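PDB 4E40: uncharacterized protein from Trypanosoma congolense, which is a cell-surface haptoglobin-hemoglobin receptor that probably helps the parasite take up heme as a nutrient. Local coordinates for residues 54-59 with 103-108; 145-150 with 157-162. All blocks are in the same frame, centred on the assembly; numbering follows the deposited sequence. Where two conformers were deposited one is given.

Interaction 1: 54-59 with 103-108. Unlike the reference sequence in segment 54-59: Asp55 (reference Glu).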
loop_
_atom_site.group_PDB
_atom_site.type_symbol
_atom_site.label_atom_id
_atom_site.label_comp_id
_atom_site.label_asym_id
_atom_site.label_seq_id
_atom_site.Cartn_x
_atom_site.Cartn_y
_atom_site.Cartn_z
ATOM N N GLU A 54 19.762 4.899 5.729
ATOM C CA GLU A 54 21.095 4.458 5.613
ATOM C C GLU A 54 22.086 5.601 5.876
ATOM O O GLU A 54 23.135 5.365 6.486
ATOM C CB GLU A 54 21.312 3.957 4.175
ATOM C CG GLU A 54 20.623 2.617 3.940
ATOM C CD GLU A 54 20.872 2.072 2.498
ATOM O OE1 GLU A 54 21.539 2.729 1.664
ATOM O OE2 GLU A 54 20.466 0.956 2.208
ATOM N N ASP A 55 21.717 6.821 5.445
ATOM C CA ASP A 55 22.551 7.992 5.669
ATOM C C ASP A 55 22.625 8.245 7.164
ATOM O O ASP A 55 23.701 8.506 7.690
ATOM C CB ASP A 55 21.974 9.243 4.988
ATOM C CG ASP A 55 22.926 10.447 5.061
ATOM O OD1 ASP A 55 24.092 10.331 4.622
ATOM O OD2 ASP A 55 22.521 11.527 5.533
ATOM N N ILE A 56 21.467 8.144 7.820
ATOM C CA ILE A 56 21.404 8.341 9.292
ATOM C C ILE A 56 22.342 7.363 10.004
ATOM O O ILE A 56 23.089 7.769 10.903
ATOM C CB ILE A 56 19.941 8.172 9.785
ATOM C CG1 ILE A 56 19.215 9.448 9.384
ATOM C CG2 ILE A 56 19.922 8.010 11.313
ATOM C CD1 ILE A 56 17.719 9.277 9.535
ATOM N N LEU A 57 22.346 6.104 9.546
ATOM C CA LEU A 57 23.185 5.091 10.181
ATOM C C LEU A 57 24.667 5.409 9.951
ATOM O O LEU A 57 25.456 5.263 10.858
ATOM C CB LEU A 57 22.870 3.705 9.590
ATOM C CG LEU A 57 23.486 2.615 10.474
ATOM C CD1 LEU A 57 23.269 2.702 11.997
ATOM C CD2 LEU A 57 22.990 1.262 9.977
ATOM N N ALA A 58 25.009 5.804 8.743
ATOM C CA ALA A 58 26.424 6.139 8.444
ATOM C C ALA A 58 26.884 7.346 9.289
ATOM O O ALA A 58 27.964 7.318 9.870
ATOM C CB ALA A 58 26.545 6.393 6.952
ATOM N N LYS A 59 26.026 8.385 9.417
ATOM C CA LYS A 59 26.442 9.527 10.274
ATOM C C LYS A 59 26.593 9.131 11.730
ATOM O O LYS A 59 27.446 9.643 12.435
ATOM C CB LYS A 59 25.401 10.668 10.141
ATOM C CG LYS A 59 25.501 11.409 8.832
ATOM C CD LYS A 59 24.351 12.416 8.732
ATOM C CE LYS A 59 24.423 13.389 7.542
ATOM N NZ LYS A 59 25.404 12.923 6.516
ATOM N N GLU A 103 18.125 0.471 16.117
ATOM C CA GLU A 103 16.774 -0.090 16.306
ATOM C C GLU A 103 15.746 0.577 15.419
ATOM O O GLU A 103 14.951 -0.096 14.714
ATOM C CB GLU A 103 16.376 0.109 17.783
ATOM C CG GLU A 103 17.087 -0.817 18.745
ATOM C CD GLU A 103 17.101 -0.357 20.209
ATOM O OE1 GLU A 103 16.596 0.770 20.462
ATOM O OE2 GLU A 103 17.654 -1.040 21.053
ATOM N N GLU A 104 15.788 1.910 15.355
ATOM C CA GLU A 104 14.826 2.625 14.475
ATOM C C GLU A 104 15.052 2.427 12.995
ATOM O O GLU A 104 14.076 2.289 12.250
ATOM C CB GLU A 104 14.749 4.106 14.814
ATOM C CG GLU A 104 14.389 4.360 16.284
ATOM C CD GLU A 104 12.993 3.869 16.648
ATOM O OE1 GLU A 104 12.153 3.710 15.731
ATOM O OE2 GLU A 104 12.764 3.680 17.864
ATOM N N VAL A 105 16.301 2.339 12.583
ATOM C CA VAL A 105 16.640 2.139 11.164
ATOM C C VAL A 105 16.261 0.720 10.775
ATOM O O VAL A 105 15.805 0.516 9.631
ATOM C CB VAL A 105 18.121 2.506 10.917
ATOM C CG1 VAL A 105 18.588 2.045 9.494
ATOM C CG2 VAL A 105 18.287 4.029 11.054
ATOM N N GLU A 106 16.352 -0.250 11.688
ATOM C CA GLU A 106 15.816 -1.607 11.429
ATOM C C GLU A 106 14.327 -1.628 11.239
ATOM O O GLU A 106 13.819 -2.372 10.373
ATOM C CB GLU A 106 16.219 -2.575 12.554
ATOM C CG GLU A 106 17.635 -3.057 12.372
ATOM C CD GLU A 106 17.900 -3.485 10.897
ATOM O OE1 GLU A 106 17.079 -4.245 10.273
ATOM O OE2 GLU A 106 18.914 -3.001 10.380
ATOM N N ILE A 107 13.604 -0.822 12.032
ATOM C CA ILE A 107 12.176 -0.712 11.809
ATOM C C ILE A 107 11.870 -0.117 10.445
ATOM O O ILE A 107 10.944 -0.652 9.763
ATOM C CB ILE A 107 11.476 0.097 12.908
ATOM C CG1 ILE A 107 11.531 -0.700 14.173
ATOM C CG2 ILE A 107 9.978 0.341 12.513
ATOM C CD1 ILE A 107 11.111 0.094 15.402
ATOM N N VAL A 108 12.583 0.930 10.019
ATOM C CA VAL A 108 12.420 1.548 8.701
ATOM C C VAL A 108 12.637 0.472 7.616
ATOM O O VAL A 108 11.854 0.374 6.669
ATOM C CB VAL A 108 13.392 2.709 8.466
ATOM C CG1 VAL A 108 13.328 3.145 6.963
ATOM C CG2 VAL A 108 13.003 3.868 9.381
#

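Interaction 2: 145-150 with 157-162. Unlike the reference sequence in segment 157-162: Glu157 (reference Lys).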
loop_
_atom_site.group_PDB
_atom_site.type_symbol
_atom_site.label_atom_id
_atom_site.label_comp_id
_atom_site.label_asym_id
_atom_site.label_seq_id
_atom_site.Cartn_x
_atom_site.Cartn_y
_atom_site.Cartn_z
ATOM N N ALA A 145 -27.295 -7.833 -25.652
ATOM C CA ALA A 145 -27.459 -7.848 -27.144
ATOM C C ALA A 145 -28.483 -8.881 -27.517
ATOM O O ALA A 145 -29.357 -8.616 -28.395
ATOM C CB ALA A 145 -26.110 -8.109 -27.838
ATOM N N ARG A 146 -28.456 -10.052 -26.875
ATOM C CA ARG A 146 -29.504 -11.052 -27.128
ATOM C C ARG A 146 -30.930 -10.603 -26.748
ATOM O O ARG A 146 -31.893 -10.926 -27.477
ATOM C CB ARG A 146 -29.190 -12.391 -26.455
ATOM C CG ARG A 146 -27.947 -13.030 -27.062
ATOM C CD ARG A 146 -27.659 -14.446 -26.567
ATOM N NE ARG A 146 -27.349 -14.579 -25.129
ATOM C CZ ARG A 146 -26.118 -14.591 -24.576
ATOM N NH1 ARG A 146 -24.974 -14.436 -25.284
ATOM N NH2 ARG A 146 -26.026 -14.754 -23.266
ATOM N N ALA A 147 -31.078 -9.866 -25.638
ATOM C CA ALA A 147 -32.353 -9.380 -25.184
ATOM C C ALA A 147 -33.002 -8.435 -26.205
ATOM O O ALA A 147 -34.227 -8.313 -26.248
ATOM C CB ALA A 147 -32.219 -8.720 -23.787
ATOM N N LYS A 148 -32.185 -7.787 -27.024
ATOM C CA LYS A 148 -32.702 -6.949 -28.131
ATOM C C LYS A 148 -33.455 -7.777 -29.169
ATOM O O LYS A 148 -34.225 -7.205 -29.966
ATOM C CB LYS A 148 -31.560 -6.160 -28.805
ATOM C CG LYS A 148 -31.016 -5.006 -27.973
ATOM C CD LYS A 148 -29.881 -4.326 -28.743
ATOM C CE LYS A 148 -29.128 -3.353 -27.848
ATOM N NZ LYS A 148 -28.236 -2.444 -28.626
ATOM N N GLU A 149 -33.265 -9.098 -29.167
ATOM C CA GLU A 149 -33.998 -9.972 -30.083
ATOM C C GLU A 149 -35.125 -10.726 -29.402
ATOM O O GLU A 149 -35.751 -11.589 -30.021
ATOM C CB GLU A 149 -33.067 -11.028 -30.705
ATOM C CG GLU A 149 -31.713 -10.533 -31.159
ATOM C CD GLU A 149 -31.752 -9.700 -32.428
ATOM O OE1 GLU A 149 -30.659 -9.253 -32.857
ATOM O OE2 GLU A 149 -32.847 -9.495 -33.007
ATOM N N SER A 150 -35.369 -10.449 -28.118
ATOM C CA SER A 150 -36.427 -11.138 -27.375
ATOM C C SER A 150 -37.815 -11.019 -28.027
ATOM O O SER A 150 -38.198 -9.948 -28.541
ATOM C CB SER A 150 -36.537 -10.596 -25.956
ATOM O OG SER A 150 -37.419 -11.386 -25.223
ATOM N N GLU A 157 -37.784 -3.953 -25.764
ATOM C CA GLU A 157 -37.842 -2.549 -25.598
ATOM C C GLU A 157 -36.839 -2.054 -24.566
ATOM O O GLU A 157 -36.062 -1.115 -24.800
ATOM C CB GLU A 157 -39.282 -2.089 -25.287
ATOM C CG GLU A 157 -39.401 -0.586 -25.086
ATOM C CD GLU A 157 -38.835 0.206 -26.265
ATOM O OE1 GLU A 157 -38.257 1.312 -26.047
ATOM O OE2 GLU A 157 -38.954 -0.288 -27.416
ATOM N N ALA A 158 -36.841 -2.683 -23.392
ATOM C CA ALA A 158 -35.867 -2.277 -22.407
ATOM C C ALA A 158 -34.427 -2.448 -22.905
ATOM O O ALA A 158 -33.551 -1.656 -22.525
ATOM C CB ALA A 158 -36.065 -3.123 -21.132
ATOM N N ALA A 159 -34.157 -3.529 -23.629
ATOM C CA ALA A 159 -32.794 -3.792 -24.117
ATOM C C ALA A 159 -32.374 -2.704 -25.145
ATOM O O ALA A 159 -31.204 -2.253 -25.151
ATOM C CB ALA A 159 -32.704 -5.179 -24.722
ATOM N N GLU A 160 -33.324 -2.255 -25.960
ATOM C CA GLU A 160 -33.009 -1.166 -26.908
ATOM C C GLU A 160 -32.715 0.170 -26.203
ATOM O O GLU A 160 -31.930 0.978 -26.719
ATOM C CB GLU A 160 -34.129 -1.027 -27.956
ATOM C CG GLU A 160 -34.230 -2.228 -28.868
ATOM C CD GLU A 160 -35.571 -2.297 -29.578
ATOM O OE1 GLU A 160 -36.463 -1.466 -29.254
ATOM O OE2 GLU A 160 -35.737 -3.187 -30.448
ATOM N N GLU A 161 -33.297 0.385 -25.016
ATOM C CA GLU A 161 -33.107 1.573 -24.234
ATOM C C GLU A 161 -31.802 1.488 -23.419
ATOM O O GLU A 161 -31.381 2.463 -22.801
ATOM C CB GLU A 161 -34.280 1.761 -23.281
ATOM C CG GLU A 161 -35.591 2.184 -23.924
ATOM C CD GLU A 161 -36.811 1.891 -23.037
ATOM O OE1 GLU A 161 -36.645 1.457 -21.868
ATOM O OE2 GLU A 161 -37.950 2.081 -23.503
ATOM N N CYS A 162 -31.170 0.324 -23.394
ATOM C CA CYS A 162 -29.985 0.191 -22.584
ATOM C C CYS A 162 -28.797 0.686 -23.406
ATOM O O CYS A 162 -28.469 0.139 -24.452
ATOM C CB CYS A 162 -29.758 -1.256 -22.105
ATOM S SG CYS A 162 -28.115 -1.570 -21.328
#

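Interaction 1: 54-59 with 103-108
Val105 meets Ile56 and Leu57 through methyl groups alone, with no flat group between them. Val105 is the knot of the contact, and its two branches diverge toward different partners. Its CG2 approaches CG2 of Ile56 at 4.3 Å, while its CG1 reaches CD2 of Leu57 at a looser 4.5 Å. The CG1 branch lies anti to the backbone N of Val105 (chi1 169°), which leaves CG2 beside the backbone N and lets the fork straddle two successive residues of the facing helix. On Ile56 it is the short branch that does the touching.

Helices 28-73 and 82-147 run in opposite directions here, as consecutive helices of the elongated helical bundle of the receptor, probably its extracellular part. Their backbones come nearest at Leu57 and Val105, where the CA atoms are 7.2 Å apart. Beta-branched Val and Ile suit this spacing: they put bulk close to the main chain and hold few rotatable bonds. Ile56 and Val105 are buried, whereas Leu57 stands at the partly exposed margin. Val101 also touches Ile56, the small Ser53 touches Val105, and Leu57 leans on Lys102 as well. On another side of helix 82-147, Glu104 and Ile107 pack on Ala222 of helix 192-246. The side chain of Ile56 is about 4 Å from that of Lys52, which contributes to the heme b site of this protein, although no heme is bound here.

Interaction 2: 145-150 with 157-162
With chi1 at -73°, Lys148 carries its CG beside its own backbone N and opposite its carbonyl carbon, and from there the chain runs out fully extended alongside Ala159. This puts CG 3.7 Å from the CB of Ala159 and CE 3.6 Å from the carbonyl O of Ala159, so the aliphatic stem of the lysine covers the alanine while the amine continues beyond it. The methyl of Ala159 is pressed against main chain as much as side chain: its CB lies 3.5 Å from the backbone N of Lys148, and it also meets CB of Ala147 at 3.7 Å. The single methyl of Ala159 suits a place where its CA lies only 5.1 Å from that of Lys148, and the equally small Ala147 lets the two methyls meet. At the exposed margin, CG of Glu160 comes to 4.3 Å from CG of Lys148, a touch of methylene groups rather than of charges.

A type I beta turn runs from Ala147 to Ser150 at the close of the long helix, and its backbone bond joins Ser150 N to Ala147 O at 3.1 Å. Ser150 OG then accepts a hydrogen bond from Asn152 N as the next helix begins. Helix 153-160 thus folds back against the end of the long helix in a tight helical hairpin, with Val155 also packed on Ala147. Just beyond helix 153-160, Cys162 is joined to Cys19 of helix 12-26 by a disulfide, and Ala158 rests on Val15 of that same helix.

Both contacts draw on helix 82-147, interaction 1 in its earlier half and interaction 2 at its closing end. They follow in series along the chain, the 54-59/103-108 pair being complete before residues 145-150 are reached. Their centres lie 64 Å apart, on opposite sides of the chain's centre, and their nearest atoms are about 49 Å from each other, so they never touch. The long helix spans this distance within a single receptor domain. Interaction 1 joins two long helices along the shaft of the bundle near the heme-binding Lys52, whereas interaction 2 folds a short helix back at one end, away from that site.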